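Local structure of ADP-ribosylating toxin CARDS (Mycoplasma pneumoniae, 4TLV) at residues Arg61-Trp66 with His74-Tyr79; Asp153-Glu158 with Thr172-Glu177; Asn496-Gln501 with Trp567-Asp572; Asp521-Trp526 with Cys548-Gln553. The protein transfers the ADP-ribosyl group from NAD(+) to multiple target proteins and provokes vacuolization and epithelial disruption in mammalian cells. All coordinates share one frame; numbering follows the deposited sequence.

Contact 1. Residues Arg61-Trp66 with His74-Tyr79; sequences RFFGSW and HPRRAY
Phe63, in a short 3-10 turn, has its CA 8.4 Å from the CA of Arg76 on strand 76-84, a spacing too wide for backbone pairing, which leaves the side chains to join the two segments. One arginine does most of this work, with its stem and its head taking different partners. The two side chains run in opposite senses, one passing the other. Arg76 CD lies over one face of the Phe63 ring, 3.9 Å from its centroid in a CH-pi contact, and Arg76 CG comes within 3.3 Å of Phe63 CZ. The Arg76 chain bends at chi3 (-81°), which turns NE off the line of the stem. The guanidinium is inclined 51° to the ring, and any cation-pi attraction is weak at most. Both segments belong to the mono-ADP-ribosyltransferase domain; the loop leads from helix 56-60 into strand 67-68, an outer strand of the same antiparallel sheet that holds strand 76-84. Arg76 NH1 donates a nearly straight bond of 2.8 Å to Ser65 O, in the plane of that carbonyl and on a lone pair, and a weak one of 3.0 Å to Phe63 O. A water accepting from Arg76 NH2 at 3.3 Å donates to Trp66 O. Further along strand 76-84, Phe63 CZ packs 3.7 Å from Ala78 CB, and the ring also touches Ile250, in the region inferred to form the NAD(+) pocket.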
# COMPACT_ATOMS: atom_id res chain seq x y z
N ARG A 61 -7.68 -7.59 -6.88
CA ARG A 61 -8.38 -7.68 -5.59
C ARG A 61 -9.91 -7.55 -5.69
O ARG A 61 -10.65 -8.34 -5.07
CB ARG A 61 -7.81 -6.66 -4.58
CG ARG A 61 -8.52 -6.63 -3.20
CD ARG A 61 -8.62 -8.02 -2.54
NE ARG A 61 -9.40 -7.92 -1.30
CZ ARG A 61 -10.73 -7.91 -1.26
NH1 ARG A 61 -11.43 -8.02 -2.38
NH2 ARG A 61 -11.37 -7.80 -0.09
N PHE A 62 -10.40 -6.58 -6.46
CA PHE A 62 -11.86 -6.36 -6.52
C PHE A 62 -12.54 -7.62 -7.03
O PHE A 62 -13.68 -7.92 -6.69
CB PHE A 62 -12.24 -5.17 -7.44
CG PHE A 62 -12.17 -5.50 -8.91
CD1 PHE A 62 -10.96 -5.44 -9.60
CD2 PHE A 62 -13.31 -5.91 -9.60
CE1 PHE A 62 -10.88 -5.77 -10.95
CE2 PHE A 62 -13.23 -6.24 -10.97
CZ PHE A 62 -12.02 -6.16 -11.64
N PHE A 63 -11.82 -8.35 -7.87
CA PHE A 63 -12.36 -9.50 -8.57
C PHE A 63 -12.59 -10.69 -7.62
O PHE A 63 -13.31 -11.64 -7.96
CB PHE A 63 -11.43 -9.86 -9.74
CG PHE A 63 -12.05 -10.76 -10.77
CD1 PHE A 63 -13.11 -10.32 -11.54
CD2 PHE A 63 -11.55 -12.03 -10.99
CE1 PHE A 63 -13.68 -11.14 -12.51
CE2 PHE A 63 -12.12 -12.86 -11.94
CZ PHE A 63 -13.18 -12.41 -12.70
N GLY A 64 -11.99 -10.63 -6.43
CA GLY A 64 -12.24 -11.63 -5.40
C GLY A 64 -13.39 -11.31 -4.44
O GLY A 64 -13.45 -11.90 -3.35
N SER A 65 -14.28 -10.39 -4.81
CA SER A 65 -15.44 -10.07 -3.97
C SER A 65 -16.26 -11.33 -3.68
O SER A 65 -16.43 -12.17 -4.56
CB SER A 65 -16.37 -9.08 -4.68
OG SER A 65 -15.76 -7.81 -4.81
N TRP A 66 -16.79 -11.43 -2.47
CA TRP A 66 -17.46 -12.64 -2.03
C TRP A 66 -18.90 -12.69 -2.55
O TRP A 66 -19.53 -11.66 -2.76
CB TRP A 66 -17.46 -12.74 -0.51
CG TRP A 66 -16.09 -12.84 0.11
CD1 TRP A 66 -14.87 -12.83 -0.52
CD2 TRP A 66 -15.82 -12.98 1.50
NE1 TRP A 66 -13.86 -12.96 0.41
CE2 TRP A 66 -14.42 -13.05 1.66
CE3 TRP A 66 -16.64 -13.04 2.65
CZ2 TRP A 66 -13.82 -13.18 2.91
CZ3 TRP A 66 -16.03 -13.17 3.88
CH2 TRP A 66 -14.63 -13.24 4.00
N HIS A 74 -23.22 -18.27 -13.63
CA HIS A 74 -22.17 -17.74 -14.47
C HIS A 74 -20.89 -17.56 -13.66
O HIS A 74 -20.66 -16.51 -13.06
CB HIS A 74 -22.61 -16.43 -15.12
CG HIS A 74 -23.93 -16.53 -15.83
ND1 HIS A 74 -24.03 -16.91 -17.15
CD2 HIS A 74 -25.19 -16.33 -15.39
CE1 HIS A 74 -25.31 -16.93 -17.50
NE2 HIS A 74 -26.03 -16.59 -16.45
N PRO A 75 -20.05 -18.61 -13.63
CA PRO A 75 -18.70 -18.54 -13.08
C PRO A 75 -18.01 -17.26 -13.53
O PRO A 75 -18.22 -16.76 -14.63
CB PRO A 75 -18.01 -19.75 -13.71
CG PRO A 75 -19.11 -20.73 -13.89
CD PRO A 75 -20.34 -19.93 -14.21
N ARG A 76 -17.16 -16.73 -12.66
CA ARG A 76 -16.64 -15.39 -12.83
C ARG A 76 -15.27 -15.46 -13.49
O ARG A 76 -14.34 -16.05 -12.93
CB ARG A 76 -16.58 -14.74 -11.46
CG ARG A 76 -16.04 -13.36 -11.46
CD ARG A 76 -15.82 -12.94 -10.03
NE ARG A 76 -17.04 -12.49 -9.39
CZ ARG A 76 -17.14 -12.25 -8.08
NH1 ARG A 76 -16.08 -12.45 -7.28
NH2 ARG A 76 -18.29 -11.81 -7.59
N ARG A 77 -15.17 -14.91 -14.71
CA ARG A 77 -13.94 -14.92 -15.51
C ARG A 77 -13.65 -13.56 -16.14
O ARG A 77 -14.57 -12.82 -16.46
CB ARG A 77 -14.04 -15.94 -16.65
CG ARG A 77 -13.91 -17.40 -16.24
CD ARG A 77 -13.81 -18.30 -17.48
NE ARG A 77 -13.54 -19.69 -17.12
CZ ARG A 77 -14.23 -20.74 -17.56
NH1 ARG A 77 -15.24 -20.57 -18.41
NH2 ARG A 77 -13.90 -21.97 -17.16
N ALA A 78 -12.38 -13.25 -16.34
CA ALA A 78 -11.96 -11.96 -16.90
C ALA A 78 -10.53 -12.13 -17.37
O ALA A 78 -10.01 -13.25 -17.37
CB ALA A 78 -12.05 -10.85 -15.84
N TYR A 79 -9.89 -11.03 -17.79
CA TYR A 79 -8.50 -11.10 -18.23
C TYR A 79 -7.64 -10.10 -17.49
O TYR A 79 -8.06 -8.98 -17.27
CB TYR A 79 -8.40 -10.85 -19.73
CG TYR A 79 -9.12 -11.92 -20.49
CD1 TYR A 79 -8.48 -13.11 -20.81
CD2 TYR A 79 -10.45 -11.77 -20.84
CE1 TYR A 79 -9.14 -14.11 -21.49
CE2 TYR A 79 -11.12 -12.77 -21.51
CZ TYR A 79 -10.46 -13.94 -21.84
OH TYR A 79 -11.12 -14.93 -22.52
O HOH W 1 -19.63 -10.15 -5.10

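Contact 2. Residues Asp153-Glu158 with Thr172-Glu177; sequences DAVPVE and TTRINE
Asp153 OD2 is held by two donors, Arg174 NH2 at 2.7 Å and, weakly, Asn176 ND2 at 3.4 Å. The first belongs to a side-on salt bridge: Arg174 NE reaches Asp153 OD1 at 3.1 Å while NH2 takes OD2, each oxygen offering its syn lone pair, and the carboxylate and guanidinium planes are only 10° apart. The Asn176 amide stands nearly upright to the carboxylate. A chi1 of 62° sets Asp153 CG between the backbone N and the carbonyl carbon, on the side from which the carboxylate meets Arg174. It is a cross-strand ion pair at a hydrogen-bonded position of an antiparallel hairpin, formed here by strands 146-156 and 168-181 of the mono-ADP-ribosyltransferase domain. Val155 with Thr172 is also a hydrogen-bonded pair; between the two, Ala154 and Thr173 make a non-hydrogen-bonded pair whose side chains lie on the other face. Between the backbones, Ala154 CA approaches Thr172 O at 3.2 Å in a CA-H...O contact. Beside the salt bridge Val155 CG2 lies 4.1 Å from Arg174 CD, the two side chains crossing at about a right angle. Two residues beyond Val155, Val157 CG2 packs against Thr172 CG2 at 4.0 Å, while Thr172 OG1 and Thr173 OG1 each hydrogen-bond to glycerol, probably from the crystallisation liquor.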
# COMPACT_ATOMS: atom_id res chain seq x y z
N ASP A 153 -9.81 -16.18 -12.97
CA ASP A 153 -11.13 -16.55 -12.48
C ASP A 153 -11.21 -16.41 -10.97
O ASP A 153 -10.19 -16.33 -10.27
CB ASP A 153 -11.53 -17.96 -12.96
CG ASP A 153 -10.59 -19.04 -12.45
OD1 ASP A 153 -9.90 -18.81 -11.44
OD2 ASP A 153 -10.57 -20.15 -13.04
N ALA A 154 -12.43 -16.33 -10.47
CA ALA A 154 -12.66 -16.27 -9.04
C ALA A 154 -13.32 -17.58 -8.66
O ALA A 154 -14.29 -17.97 -9.30
CB ALA A 154 -13.56 -15.10 -8.70
N VAL A 155 -12.81 -18.24 -7.64
CA VAL A 155 -13.37 -19.51 -7.17
C VAL A 155 -13.52 -19.53 -5.65
O VAL A 155 -12.72 -18.93 -4.92
CB VAL A 155 -12.50 -20.69 -7.62
CG1 VAL A 155 -12.49 -20.77 -9.14
CG2 VAL A 155 -11.09 -20.52 -7.09
N PRO A 156 -14.54 -20.24 -5.14
CA PRO A 156 -14.71 -20.31 -3.69
C PRO A 156 -13.58 -21.09 -3.01
O PRO A 156 -13.07 -22.06 -3.57
CB PRO A 156 -16.04 -21.06 -3.50
CG PRO A 156 -16.31 -21.75 -4.82
CD PRO A 156 -15.58 -20.97 -5.89
N VAL A 157 -13.21 -20.67 -1.81
CA VAL A 157 -12.27 -21.40 -0.97
C VAL A 157 -12.96 -22.60 -0.29
O VAL A 157 -14.02 -22.45 0.30
CB VAL A 157 -11.67 -20.47 0.09
CG1 VAL A 157 -10.72 -21.24 1.03
CG2 VAL A 157 -10.92 -19.30 -0.60
N GLU A 158 -12.35 -23.78 -0.35
CA GLU A 158 -12.93 -24.98 0.26
C GLU A 158 -14.43 -25.16 -0.01
O GLU A 158 -15.22 -25.26 0.93
CB GLU A 158 -12.70 -24.98 1.79
CG GLU A 158 -12.79 -26.39 2.41
CD GLU A 158 -13.05 -26.40 3.91
OE1 GLU A 158 -13.36 -25.34 4.50
OE2 GLU A 158 -12.97 -27.50 4.50
N THR A 172 -11.54 -16.64 -3.75
CA THR A 172 -10.20 -16.16 -4.06
C THR A 172 -10.08 -16.08 -5.58
O THR A 172 -11.04 -16.40 -6.30
CB THR A 172 -9.10 -17.03 -3.40
OG1 THR A 172 -7.83 -16.38 -3.52
CG2 THR A 172 -9.03 -18.43 -4.01
N THR A 173 -8.95 -15.63 -6.09
CA THR A 173 -8.77 -15.48 -7.52
C THR A 173 -7.63 -16.36 -7.96
O THR A 173 -6.78 -16.75 -7.15
CB THR A 173 -8.49 -14.03 -7.91
OG1 THR A 173 -7.35 -13.56 -7.18
CG2 THR A 173 -9.68 -13.14 -7.56
N ARG A 174 -7.61 -16.69 -9.24
CA ARG A 174 -6.51 -17.46 -9.81
C ARG A 174 -6.07 -16.82 -11.12
O ARG A 174 -6.89 -16.40 -11.93
CB ARG A 174 -6.95 -18.91 -10.05
CG ARG A 174 -7.32 -19.66 -8.78
CD ARG A 174 -7.58 -21.12 -9.10
NE ARG A 174 -8.50 -21.24 -10.22
CZ ARG A 174 -8.76 -22.38 -10.85
NH1 ARG A 174 -8.17 -23.50 -10.46
NH2 ARG A 174 -9.61 -22.40 -11.87
N ILE A 175 -4.76 -16.74 -11.31
CA ILE A 175 -4.23 -16.32 -12.60
C ILE A 175 -3.82 -17.57 -13.38
O ILE A 175 -2.86 -18.26 -13.03
CB ILE A 175 -3.05 -15.35 -12.43
CG1 ILE A 175 -3.48 -14.16 -11.56
CG2 ILE A 175 -2.55 -14.88 -13.81
CD1 ILE A 175 -2.35 -13.20 -11.23
N ASN A 176 -4.57 -17.88 -14.42
CA ASN A 176 -4.34 -19.11 -15.16
C ASN A 176 -3.26 -19.00 -16.25
O ASN A 176 -3.22 -18.02 -17.00
CB ASN A 176 -5.66 -19.58 -15.76
CG ASN A 176 -6.71 -19.81 -14.70
OD1 ASN A 176 -6.52 -20.63 -13.79
ND2 ASN A 176 -7.82 -19.07 -14.77
N GLU A 177 -2.38 -20.00 -16.31
CA GLU A 177 -1.48 -20.16 -17.46
C GLU A 177 -2.32 -20.60 -18.64
O GLU A 177 -3.42 -21.13 -18.44
CB GLU A 177 -0.39 -21.20 -17.18
CG GLU A 177 0.46 -20.92 -15.96
CD GLU A 177 1.15 -19.56 -16.00
OE1 GLU A 177 1.26 -18.96 -17.09
OE2 GLU A 177 1.57 -19.08 -14.92

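Contact 3. Residues Asn496-Gln501 with Trp567-Asp572; sequences NKLNKQ and WYSTYD
Asn496 OD1 accepts a short bond of 2.6 Å from Ser569 OG, the donor approaching nearly along the C=O axis. With CG anti to the backbone N (chi1 166°), the Asn496 amide lies between the strand and its own loop: its ND2 donates to Leu498 O at 2.8 Å, a bond within the loop, and also reaches Asn523 OD1. Lys497 contributes its backbone N, which donates to a water that in turn donates to Ser569 OG; the serine hydroxyl thus gives one bond and accepts another. Leu498 supplies the apolar part. Its CD2 lies over one face of the Tyr571 ring, 3.9 Å from the centroid, and 3.5 Å from Thr570 CA, while its CB rests 3.6 Å from Ser569 OG. Next, Asn499 CA meets Tyr571 OH at 3.4 Å, and Asn499 OD1 accepts from Gln501 N in an Asx turn midway through the loop. Lys500 brings CG to 4.0 Å from the same Tyr571 OH, which also has a weak hydrogen bond to Asp551 OD2. The whole belongs to D3, a beta-trefoil domain: the loop connects strands 490-495 and 506-512, and strand 567-570, on which it rests, runs antiparallel between 506-512 and 554-558.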
# COMPACT_ATOMS: atom_id res chain seq x y z
N ASN A 496 6.18 20.38 16.39
CA ASN A 496 6.60 21.75 16.10
C ASN A 496 6.39 22.61 17.33
O ASN A 496 5.40 22.45 18.01
CB ASN A 496 5.78 22.31 14.94
CG ASN A 496 5.93 23.83 14.80
OD1 ASN A 496 7.07 24.25 14.31
ND2 ASN A 496 5.02 24.59 15.12
N LYS A 497 7.31 23.52 17.63
CA LYS A 497 7.14 24.43 18.78
C LYS A 497 6.98 25.89 18.32
O LYS A 497 6.43 26.72 19.05
CB LYS A 497 8.33 24.34 19.73
CG LYS A 497 8.50 22.97 20.36
CD LYS A 497 9.86 22.83 21.04
CE LYS A 497 10.00 23.77 22.22
NZ LYS A 497 11.12 23.34 23.12
N LEU A 498 7.46 26.17 17.12
CA LEU A 498 7.45 27.52 16.56
C LEU A 498 6.06 28.05 16.26
O LEU A 498 5.22 27.36 15.66
CB LEU A 498 8.28 27.56 15.27
CG LEU A 498 8.32 28.89 14.50
CD1 LEU A 498 9.12 29.93 15.29
CD2 LEU A 498 8.93 28.69 13.12
N ASN A 499 5.81 29.30 16.66
CA ASN A 499 4.60 30.00 16.27
C ASN A 499 4.84 31.51 16.16
O ASN A 499 5.96 31.97 16.38
CB ASN A 499 3.45 29.71 17.23
CG ASN A 499 3.77 30.12 18.65
OD1 ASN A 499 4.25 31.22 18.89
ND2 ASN A 499 3.49 29.23 19.60
N LYS A 500 3.80 32.26 15.84
CA LYS A 500 3.92 33.70 15.59
C LYS A 500 4.23 34.51 16.84
O LYS A 500 4.46 35.72 16.76
CB LYS A 500 2.67 34.24 14.88
CG LYS A 500 2.75 34.12 13.36
CD LYS A 500 1.38 34.29 12.70
CE LYS A 500 0.44 33.16 13.08
NZ LYS A 500 -0.67 32.98 12.10
N GLN A 501 4.23 33.85 18.00
CA GLN A 501 4.54 34.51 19.26
C GLN A 501 5.85 34.02 19.88
O GLN A 501 6.13 34.31 21.04
CB GLN A 501 3.40 34.34 20.26
CG GLN A 501 2.09 34.99 19.84
CD GLN A 501 1.30 34.14 18.86
OE1 GLN A 501 1.17 32.93 19.03
NE2 GLN A 501 0.75 34.78 17.82
N TRP A 567 17.83 19.59 14.53
CA TRP A 567 16.60 19.73 13.74
C TRP A 567 15.75 20.86 14.30
O TRP A 567 15.51 20.92 15.50
CB TRP A 567 15.82 18.39 13.77
CG TRP A 567 16.56 17.28 13.08
CD1 TRP A 567 17.67 16.65 13.53
CD2 TRP A 567 16.22 16.67 11.83
NE1 TRP A 567 18.06 15.68 12.64
CE2 TRP A 567 17.19 15.67 11.58
CE3 TRP A 567 15.20 16.86 10.89
CZ2 TRP A 567 17.17 14.87 10.43
CZ3 TRP A 567 15.18 16.06 9.75
CH2 TRP A 567 16.16 15.08 9.53
N TYR A 568 15.29 21.75 13.44
CA TYR A 568 14.46 22.86 13.89
C TYR A 568 13.40 23.17 12.85
O TYR A 568 13.44 22.63 11.74
CB TYR A 568 15.34 24.10 14.16
CG TYR A 568 15.95 24.71 12.92
CD1 TYR A 568 17.13 24.20 12.36
CD2 TYR A 568 15.35 25.80 12.30
CE1 TYR A 568 17.68 24.75 11.21
CE2 TYR A 568 15.90 26.37 11.15
CZ TYR A 568 17.06 25.84 10.62
OH TYR A 568 17.60 26.41 9.48
N SER A 569 12.45 24.02 13.18
CA SER A 569 11.53 24.54 12.17
C SER A 569 11.58 26.06 12.12
O SER A 569 11.93 26.71 13.12
CB SER A 569 10.09 24.06 12.41
OG SER A 569 9.51 24.60 13.59
N THR A 570 11.22 26.63 10.97
CA THR A 570 11.44 28.05 10.73
C THR A 570 10.44 28.69 9.76
O THR A 570 9.85 28.01 8.91
CB THR A 570 12.87 28.31 10.21
OG1 THR A 570 13.07 29.71 9.99
CG2 THR A 570 13.13 27.55 8.90
N TYR A 571 10.25 30.00 9.90
CA TYR A 571 9.48 30.76 8.93
C TYR A 571 10.36 31.31 7.80
O TYR A 571 9.86 31.85 6.82
CB TYR A 571 8.75 31.93 9.60
CG TYR A 571 7.58 31.54 10.48
CD1 TYR A 571 6.47 30.89 9.95
CD2 TYR A 571 7.59 31.82 11.84
CE1 TYR A 571 5.40 30.54 10.76
CE2 TYR A 571 6.53 31.47 12.65
CZ TYR A 571 5.44 30.83 12.10
OH TYR A 571 4.39 30.49 12.91
N ASP A 572 11.68 31.19 7.94
CA ASP A 572 12.60 31.74 6.95
C ASP A 572 12.85 30.78 5.80
O ASP A 572 13.41 29.71 6.00
CB ASP A 572 13.93 32.11 7.60
CG ASP A 572 13.81 33.27 8.58
OD1 ASP A 572 12.89 34.10 8.40
OD2 ASP A 572 14.63 33.34 9.52
O HOH W 2 9.63 24.09 16.30

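Contact 4. Residues Asp521-Trp526 with Cys548-Gln553; sequences DENFKW and CYADNQ
Trp526 and Cys548 form a non-hydrogen-bonded antiparallel pair in which Cys548 CB lies over the indole, 3.9 Å from the centroid of its six-membered ring. Cys548 SG, anti to the backbone N (chi1 175°), stands 4.6 Å from that centroid as a sulfur-aromatic contact and also comes within 3.2 Å of Glu522 O. Alongside, Lys525 CB sits over a face of the Tyr549 ring, 3.9 Å from its centroid, and Trp526 O meets the ring edge 3.5 Å from Tyr549 CE1. A backbone bond of 2.9 Å from Tyr549 N to Lys525 O joins the two segments. One shell out, Trp526 NE1 is fixed by Leu494 O, Tyr549 OH by Ser480 OG, and Lys525 NZ by a salt bridge to Asp519. Asp521 OD1 accepts from Asn523 N in an Asx turn that opens the 3-10 segment 522-524, and Ala550 N donates to Cys548 SG at 3.5 Å. In this beta-trefoil domain the loop 548-553 also faces the enzymatic domain, whose Arg104 NH2 donates to Tyr549 O. Glu522 OE1 lies 3.4 Å from that same Tyr549 O; the two acceptors should repel each other, an effect the arginine's positive charge would be expected to ease.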
# COMPACT_ATOMS: atom_id res chain seq x y z
N ASP A 521 -4.40 18.38 16.79
CA ASP A 521 -3.30 19.31 17.04
C ASP A 521 -2.36 19.40 15.84
O ASP A 521 -1.55 18.49 15.60
CB ASP A 521 -2.53 18.90 18.29
CG ASP A 521 -1.46 19.92 18.69
OD1 ASP A 521 -1.17 20.85 17.91
OD2 ASP A 521 -0.92 19.79 19.80
N GLU A 522 -2.45 20.50 15.11
CA GLU A 522 -1.68 20.65 13.88
C GLU A 522 -0.17 20.77 14.09
O GLU A 522 0.59 20.62 13.14
CB GLU A 522 -2.22 21.79 13.02
CG GLU A 522 -3.65 21.56 12.58
CD GLU A 522 -4.12 22.59 11.59
OE1 GLU A 522 -3.31 23.46 11.22
OE2 GLU A 522 -5.29 22.52 11.18
N ASN A 523 0.26 21.02 15.32
CA ASN A 523 1.70 21.03 15.61
C ASN A 523 2.34 19.66 15.54
O ASN A 523 3.56 19.54 15.58
CB ASN A 523 1.98 21.67 16.96
CG ASN A 523 1.66 23.14 16.97
OD1 ASN A 523 2.22 23.90 16.18
ND2 ASN A 523 0.77 23.55 17.86
N PHE A 524 1.53 18.61 15.42
CA PHE A 524 2.07 17.27 15.23
C PHE A 524 1.84 16.80 13.79
O PHE A 524 2.19 15.66 13.45
CB PHE A 524 1.39 16.26 16.16
CG PHE A 524 1.85 16.32 17.60
CD1 PHE A 524 3.00 15.66 18.01
CD2 PHE A 524 1.11 17.01 18.55
CE1 PHE A 524 3.41 15.70 19.33
CE2 PHE A 524 1.52 17.06 19.88
CZ PHE A 524 2.67 16.40 20.27
N LYS A 525 1.24 17.66 12.96
CA LYS A 525 0.94 17.32 11.56
C LYS A 525 1.92 17.92 10.55
O LYS A 525 2.22 19.12 10.60
CB LYS A 525 -0.50 17.72 11.21
CG LYS A 525 -1.53 17.06 12.11
CD LYS A 525 -2.92 17.21 11.56
CE LYS A 525 -3.91 16.37 12.39
NZ LYS A 525 -5.28 16.62 11.91
N TRP A 526 2.40 17.08 9.62
CA TRP A 526 3.41 17.48 8.65
C TRP A 526 3.03 17.03 7.24
O TRP A 526 2.27 16.08 7.07
CB TRP A 526 4.77 16.88 9.02
CG TRP A 526 5.19 17.23 10.39
CD1 TRP A 526 4.85 16.59 11.55
CD2 TRP A 526 6.03 18.33 10.77
NE1 TRP A 526 5.41 17.23 12.63
CE2 TRP A 526 6.15 18.30 12.17
CE3 TRP A 526 6.69 19.33 10.05
CZ2 TRP A 526 6.92 19.23 12.88
CZ3 TRP A 526 7.46 20.27 10.76
CH2 TRP A 526 7.55 20.21 12.16
N CYS A 548 5.00 22.01 8.50
CA CYS A 548 3.98 21.71 9.50
C CYS A 548 2.64 22.31 9.07
O CYS A 548 2.58 23.43 8.57
CB CYS A 548 4.44 22.26 10.85
SG CYS A 548 3.26 22.11 12.18
N TYR A 549 1.55 21.57 9.25
CA TYR A 549 0.22 22.09 8.93
C TYR A 549 -0.11 23.40 9.64
O TYR A 549 -0.82 24.24 9.10
CB TYR A 549 -0.88 21.12 9.36
CG TYR A 549 -1.24 19.96 8.43
CD1 TYR A 549 -0.28 19.08 7.95
CD2 TYR A 549 -2.57 19.70 8.13
CE1 TYR A 549 -0.64 17.98 7.14
CE2 TYR A 549 -2.94 18.62 7.33
CZ TYR A 549 -1.96 17.77 6.84
OH TYR A 549 -2.34 16.69 6.07
N ALA A 550 0.35 23.54 10.88
CA ALA A 550 -0.11 24.64 11.73
C ALA A 550 0.01 26.01 11.06
O ALA A 550 -0.96 26.75 10.97
CB ALA A 550 0.61 24.64 13.08
N ASP A 551 1.21 26.34 10.59
CA ASP A 551 1.45 27.65 9.99
C ASP A 551 2.58 27.55 8.97
O ASP A 551 3.32 28.51 8.75
CB ASP A 551 1.80 28.68 11.08
CG ASP A 551 1.65 30.13 10.59
OD1 ASP A 551 0.91 30.37 9.61
OD2 ASP A 551 2.27 31.03 11.20
N ASN A 552 2.71 26.37 8.35
CA ASN A 552 3.74 26.14 7.33
C ASN A 552 5.17 26.33 7.79
O ASN A 552 6.05 26.66 6.99
CB ASN A 552 3.46 26.94 6.07
CG ASN A 552 2.24 26.45 5.37
OD1 ASN A 552 1.97 25.25 5.38
ND2 ASN A 552 1.47 27.36 4.78
N GLN A 553 5.41 26.11 9.08
CA GLN A 553 6.77 26.10 9.60
C GLN A 553 7.55 25.01 8.92
O GLN A 553 7.04 23.89 8.78
CB GLN A 553 6.76 25.85 11.11
CG GLN A 553 5.95 26.85 11.92
CD GLN A 553 4.49 26.46 12.12
OE1 GLN A 553 3.90 25.69 11.35
NE2 GLN A 553 3.89 26.99 13.18
O HOH W 3 -4.00 25.91 10.24

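How the contacts relate
The four contacts fall into two pairs at opposite sides of the chain's centre. Contacts 1 and 2 have centres about 8 Å apart in the mono-ADP-ribosyltransferase domain and share one sheet, where strands 76-84 and 146-156 are neighbours; Arg76 O and Ala154 N, 3.1 Å apart, join them. The loop of contact 1 borders the region inferred to form the NAD(+) pocket. Contacts 3 and 4 lie in D3, centres about 10 Å apart, with contact 4 nested inside the chain loop that contact 3 closes. Gln553 NE2 bonds to Leu498 O at 2.8 Å between them. The nearest atoms of contacts 1 and 4 are about 26 Å apart.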